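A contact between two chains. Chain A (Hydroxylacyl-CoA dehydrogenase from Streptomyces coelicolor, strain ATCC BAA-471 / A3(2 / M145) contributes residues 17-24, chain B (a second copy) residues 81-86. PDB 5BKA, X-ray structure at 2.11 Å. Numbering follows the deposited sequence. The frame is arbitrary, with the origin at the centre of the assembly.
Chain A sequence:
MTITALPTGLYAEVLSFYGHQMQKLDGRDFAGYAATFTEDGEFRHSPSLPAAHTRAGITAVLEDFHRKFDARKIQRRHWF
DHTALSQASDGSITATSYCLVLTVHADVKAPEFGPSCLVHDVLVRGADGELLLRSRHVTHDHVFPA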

ATOM      1  N   PHE A  17       8.135  -8.492  -7.892  1.00 46.43           N
ATOM      2  CA  PHE A  17       8.626  -9.737  -7.310  1.00 46.85           C
ATOM      3  C   PHE A  17       7.841 -10.100  -6.054  1.00 46.45           C
ATOM      4  O   PHE A  17       7.418 -11.248  -5.881  1.00 46.70           O
ATOM      5  CB  PHE A  17      10.120  -9.606  -7.004  1.00 47.26           C
ATOM      6  CG  PHE A  17      10.698 -10.780  -6.268  1.00 47.73           C
ATOM      7  CD1 PHE A  17      10.905 -10.725  -4.898  1.00 47.69           C
ATOM      8  CD2 PHE A  17      11.048 -11.935  -6.945  1.00 50.66           C
ATOM      9  CE1 PHE A  17      11.443 -11.801  -4.218  1.00 48.05           C
ATOM     10  CE2 PHE A  17      11.586 -13.018  -6.270  1.00 50.59           C
ATOM     11  CZ  PHE A  17      11.784 -12.950  -4.905  1.00 49.80           C
ATOM     12  N   TYR A  18       7.633  -9.125  -5.165  1.00 45.87           N
ATOM     13  CA  TYR A  18       6.880  -9.382  -3.942  1.00 45.47           C
ATOM     14  C   TYR A  18       5.417  -9.689  -4.242  1.00 45.20           C
ATOM     15  O   TYR A  18       4.803 -10.522  -3.565  1.00 45.19           O
ATOM     16  CB  TYR A  18       6.987  -8.183  -2.998  1.00 44.95           C
ATOM     17  CG  TYR A  18       8.331  -8.035  -2.317  1.00 45.25           C
ATOM     18  CD1 TYR A  18       9.201  -9.113  -2.207  1.00 45.89           C
ATOM     19  CD2 TYR A  18       8.725  -6.818  -1.778  1.00 44.98           C
ATOM     20  CE1 TYR A  18      10.430  -8.978  -1.584  1.00 46.24           C
ATOM     21  CE2 TYR A  18       9.948  -6.673  -1.152  1.00 45.34           C
ATOM     22  CZ  TYR A  18      10.798  -7.756  -1.057  1.00 46.19           C
ATOM     23  OH  TYR A  18      12.015  -7.613  -0.434  1.00 46.39           O
ATOM     24  N   GLY A  19       4.840  -9.019  -5.244  1.00 45.03           N
ATOM     25  CA  GLY A  19       3.438  -9.242  -5.565  1.00 44.83           C
ATOM     26  C   GLY A  19       3.152 -10.670  -5.985  1.00 45.39           C
ATOM     27  O   GLY A  19       2.226 -11.308  -5.476  1.00 45.32           O
ATOM     28  N   HIS A  20       3.945 -11.193  -6.924  1.00 46.00           N
ATOM     29  CA  HIS A  20       3.787 -12.587  -7.322  1.00 47.94           C
ATOM     30  C   HIS A  20       4.130 -13.523  -6.173  1.00 46.86           C
ATOM     31  O   HIS A  20       3.418 -14.501  -5.931  1.00 47.12           O
ATOM     32  CB  HIS A  20       4.664 -12.897  -8.537  1.00 47.29           C
ATOM     33  CG  HIS A  20       4.210 -12.236  -9.800  1.00 47.25           C
ATOM     34  ND1 HIS A  20       3.318 -12.825 -10.671  1.00 47.94           N
ATOM     35  CD2 HIS A  20       4.527 -11.036 -10.340  1.00 46.98           C
ATOM     36  CE1 HIS A  20       3.104 -12.015 -11.692  1.00 47.51           C
ATOM     37  NE2 HIS A  20       3.825 -10.922 -11.515  1.00 48.49           N
ATOM     38  N   GLN A  21       5.188 -13.205  -5.426  1.00 46.80           N
ATOM     39  CA  GLN A  21       5.676 -14.094  -4.375  1.00 47.12           C
ATOM     40  C   GLN A  21       4.625 -14.328  -3.292  1.00 47.38           C
ATOM     41  O   GLN A  21       4.314 -15.478  -2.956  1.00 47.17           O
ATOM     42  CB  GLN A  21       6.954 -13.507  -3.776  1.00 47.10           C
ATOM     43  CG  GLN A  21       7.591 -14.338  -2.693  1.00 47.50           C
ATOM     44  CD  GLN A  21       8.652 -13.572  -1.931  1.00 49.99           C
ATOM     45  OE1 GLN A  21       8.396 -12.484  -1.413  1.00 46.72           O
ATOM     46  NE2 GLN A  21       9.850 -14.135  -1.859  1.00 48.08           N
HETATM   47  N   MSE A  22       4.071 -13.255  -2.731  1.00 45.97           N
HETATM   48  CA  MSE A  22       3.146 -13.370  -1.603  1.00 45.57           C
HETATM   49  C   MSE A  22       1.811 -13.999  -2.001  1.00 45.65           C
HETATM   50  O   MSE A  22       1.151 -14.628  -1.177  1.00 45.66           O
HETATM   51  CB  MSE A  22       2.903 -11.998  -0.959  1.00 44.78           C
HETATM   52  CG  MSE A  22       4.150 -11.344  -0.391  1.00 44.73           C
HETATM   53 SE   MSE A  22       5.384 -12.596   0.452  1.00 51.39          SE
HETATM   54  CE  MSE A  22       4.594 -12.738   2.209  1.00 45.05           C
ATOM     55  N   GLN A  23       1.413 -13.828  -3.262  1.00 45.76           N
ATOM     56  CA  GLN A  23       0.155 -14.409  -3.715  1.00 46.66           C
ATOM     57  C   GLN A  23       0.240 -15.927  -3.794  1.00 46.77           C
ATOM     58  O   GLN A  23      -0.759 -16.623  -3.547  1.00 46.96           O
ATOM     59  CB  GLN A  23      -0.231 -13.803  -5.070  1.00 45.91           C
ATOM     60  CG  GLN A  23      -0.820 -12.398  -4.961  1.00 46.90           C
ATOM     61  CD  GLN A  23      -1.447 -11.909  -6.255  1.00 47.86           C
ATOM     62  OE1 GLN A  23      -1.969 -12.696  -7.045  1.00 45.73           O
ATOM     63  NE2 GLN A  23      -1.394 -10.599  -6.479  1.00 44.73           N
ATOM     64  N   LYS A  24       1.421 -16.445  -4.137  1.00 47.34           N
ATOM     65  CA  LYS A  24       1.632 -17.887  -4.110  1.00 48.22           C
ATOM     66  C   LYS A  24       1.527 -18.410  -2.683  1.00 48.20           C
ATOM     67  O   LYS A  24       0.804 -19.375  -2.411  1.00 48.64           O
ATOM     68  CB  LYS A  24       2.976 -18.179  -4.762  1.00 48.80           C
ATOM     69  CG  LYS A  24       2.883 -17.523  -6.149  1.00 55.07           C
ATOM     70  CD  LYS A  24       4.160 -17.154  -6.913  1.00 54.31           C
ATOM     71  CE  LYS A  24       4.133 -17.891  -8.254  1.00 56.74           C
ATOM     72  NZ  LYS A  24       5.252 -17.580  -9.190  1.00 60.44           N
TER
ATOM     73  N   ASP B  81      -2.869  -3.763  -2.742  1.00 20.60           N
ATOM     74  CA  ASP B  81      -1.562  -4.297  -2.380  1.00 22.19           C
ATOM     75  C   ASP B  81      -1.205  -5.466  -3.286  1.00 25.64           C
ATOM     76  O   ASP B  81      -2.083  -6.187  -3.768  1.00 26.09           O
ATOM     77  CB  ASP B  81      -1.525  -4.756  -0.919  1.00 23.13           C
ATOM     78  CG  ASP B  81      -0.140  -4.649  -0.309  1.00 28.36           C
ATOM     79  OD1 ASP B  81       0.336  -3.512  -0.119  1.00 32.04           O
ATOM     80  OD2 ASP B  81       0.473  -5.698  -0.021  1.00 29.76           O
ATOM     81  N   HIS B  82       0.102  -5.648  -3.488  1.00 23.74           N
ATOM     82  CA  HIS B  82       0.658  -6.815  -4.178  1.00 24.83           C
ATOM     83  C   HIS B  82       0.060  -6.990  -5.573  1.00 26.55           C
ATOM     84  O   HIS B  82      -0.403  -8.069  -5.946  1.00 27.45           O
ATOM     85  CB  HIS B  82       0.473  -8.081  -3.339  1.00 24.76           C
ATOM     86  CG  HIS B  82       1.442  -8.198  -2.205  1.00 24.61           C
ATOM     87  ND1 HIS B  82       2.733  -7.723  -2.278  1.00 25.18           N
ATOM     88  CD2 HIS B  82       1.307  -8.734  -0.969  1.00 24.14           C
ATOM     89  CE1 HIS B  82       3.353  -7.963  -1.136  1.00 25.08           C
ATOM     90  NE2 HIS B  82       2.509  -8.572  -0.324  1.00 24.43           N
ATOM     91  N   THR B  83       0.068  -5.907  -6.346  1.00 28.06           N
ATOM     92  CA  THR B  83      -0.320  -5.991  -7.747  1.00 32.53           C
ATOM     93  C   THR B  83       0.627  -6.924  -8.491  1.00 35.52           C
ATOM     94  O   THR B  83       1.849  -6.836  -8.342  1.00 34.36           O
ATOM     95  CB  THR B  83      -0.310  -4.599  -8.379  1.00 30.84           C
ATOM     96  OG1 THR B  83      -1.291  -3.774  -7.738  1.00 26.40           O
ATOM     97  CG2 THR B  83      -0.622  -4.680  -9.866  1.00 32.13           C
ATOM     98  N   ALA B  84       0.058  -7.833  -9.282  1.00 34.17           N
ATOM     99  CA  ALA B  84       0.834  -8.785 -10.069  1.00 33.00           C
ATOM    100  C   ALA B  84       0.345  -8.728 -11.507  1.00 36.04           C
ATOM    101  O   ALA B  84      -0.841  -8.954 -11.769  1.00 36.39           O
ATOM    102  CB  ALA B  84       0.707 -10.204  -9.507  1.00 31.88           C
ATOM    103  N   LEU B  85       1.252  -8.430 -12.434  1.00 36.83           N
ATOM    104  CA  LEU B  85       0.922  -8.221 -13.835  1.00 36.79           C
ATOM    105  C   LEU B  85       1.451  -9.346 -14.714  1.00 40.40           C
ATOM    106  O   LEU B  85       2.402 -10.051 -14.366  1.00 40.72           O
ATOM    107  CB  LEU B  85       1.482  -6.886 -14.334  1.00 35.99           C
ATOM    108  CG  LEU B  85       1.176  -5.630 -13.521  1.00 34.19           C
ATOM    109  CD1 LEU B  85       1.931  -4.443 -14.095  1.00 34.47           C
ATOM    110  CD2 LEU B  85      -0.318  -5.360 -13.501  1.00 33.19           C
ATOM    111  N   SER B  86       0.802  -9.506 -15.863  1.00 42.70           N
ATOM    112  CA  SER B  86       1.177 -10.491 -16.868  1.00 44.57           C
ATOM    113  C   SER B  86       0.529 -10.079 -18.182  1.00 47.45           C
ATOM    114  O   SER B  86      -0.528  -9.439 -18.192  1.00 47.18           O
ATOM    115  CB  SER B  86       0.760 -11.913 -16.476  1.00 46.45           C
ATOM    116  OG  SER B  86      -0.645 -12.013 -16.340  1.00 49.74           O
TER
HETATM  117  O   HOH W   1       3.920  -8.056 -12.148  1.00 40.78           O

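The strongest polar link is made by Q23(A). Its NE2 donates a hydrogen bond to the backbone O of H82(B), at 2.8 Å. The CA-to-CB bond of Q23(A) points sideways, but the extended chain (chi1 m, chi2 t) brings the amide to the strand. A glutamine suits this place because it has both the reach and an N-H donor for a backbone carbonyl.

One helical turn earlier, H20(A) meets the strand near its far end. Its NE2 lies 3.3 Å from O of L85(B), a weak hydrogen bond with a bent N-H...O angle of 122°. A water bridges this corner. It lies 2.9 Å from NE2 of H20(A) and accepts a hydrogen bond from N of L85(B) at 2.7 Å. The L85(B) backbone is thus tied to one imidazole both directly and through the water, while its side chain points away.

A84(B) packs beside these polar groups. Its CB sits over the face of the H20(A) ring, 3.7 Å from the centroid and almost on the ring normal. The same CB is 3.7 Å from NE2 of Q23(A). The small methyl fits between the two side chains.

H82(B) points toward the helix and has the largest area covered, 100 Å². CB of M22(A), a selenomethionine, lies over a face of its ring, 3.8 Å from the centroid. CG of M22(A) comes within 3.2 Å of NE2 of H82(B), while the end of the side chain leads away.

G19(A) allows the close approach. Its CA is 3.9 Å from CA of H82(B) and 3.7 Å from ND1 of H82(B). A CB here would lie 2.5 Å from O of T83(B), a clash. The helix and strand cross at 103°, and together bury 370 Å².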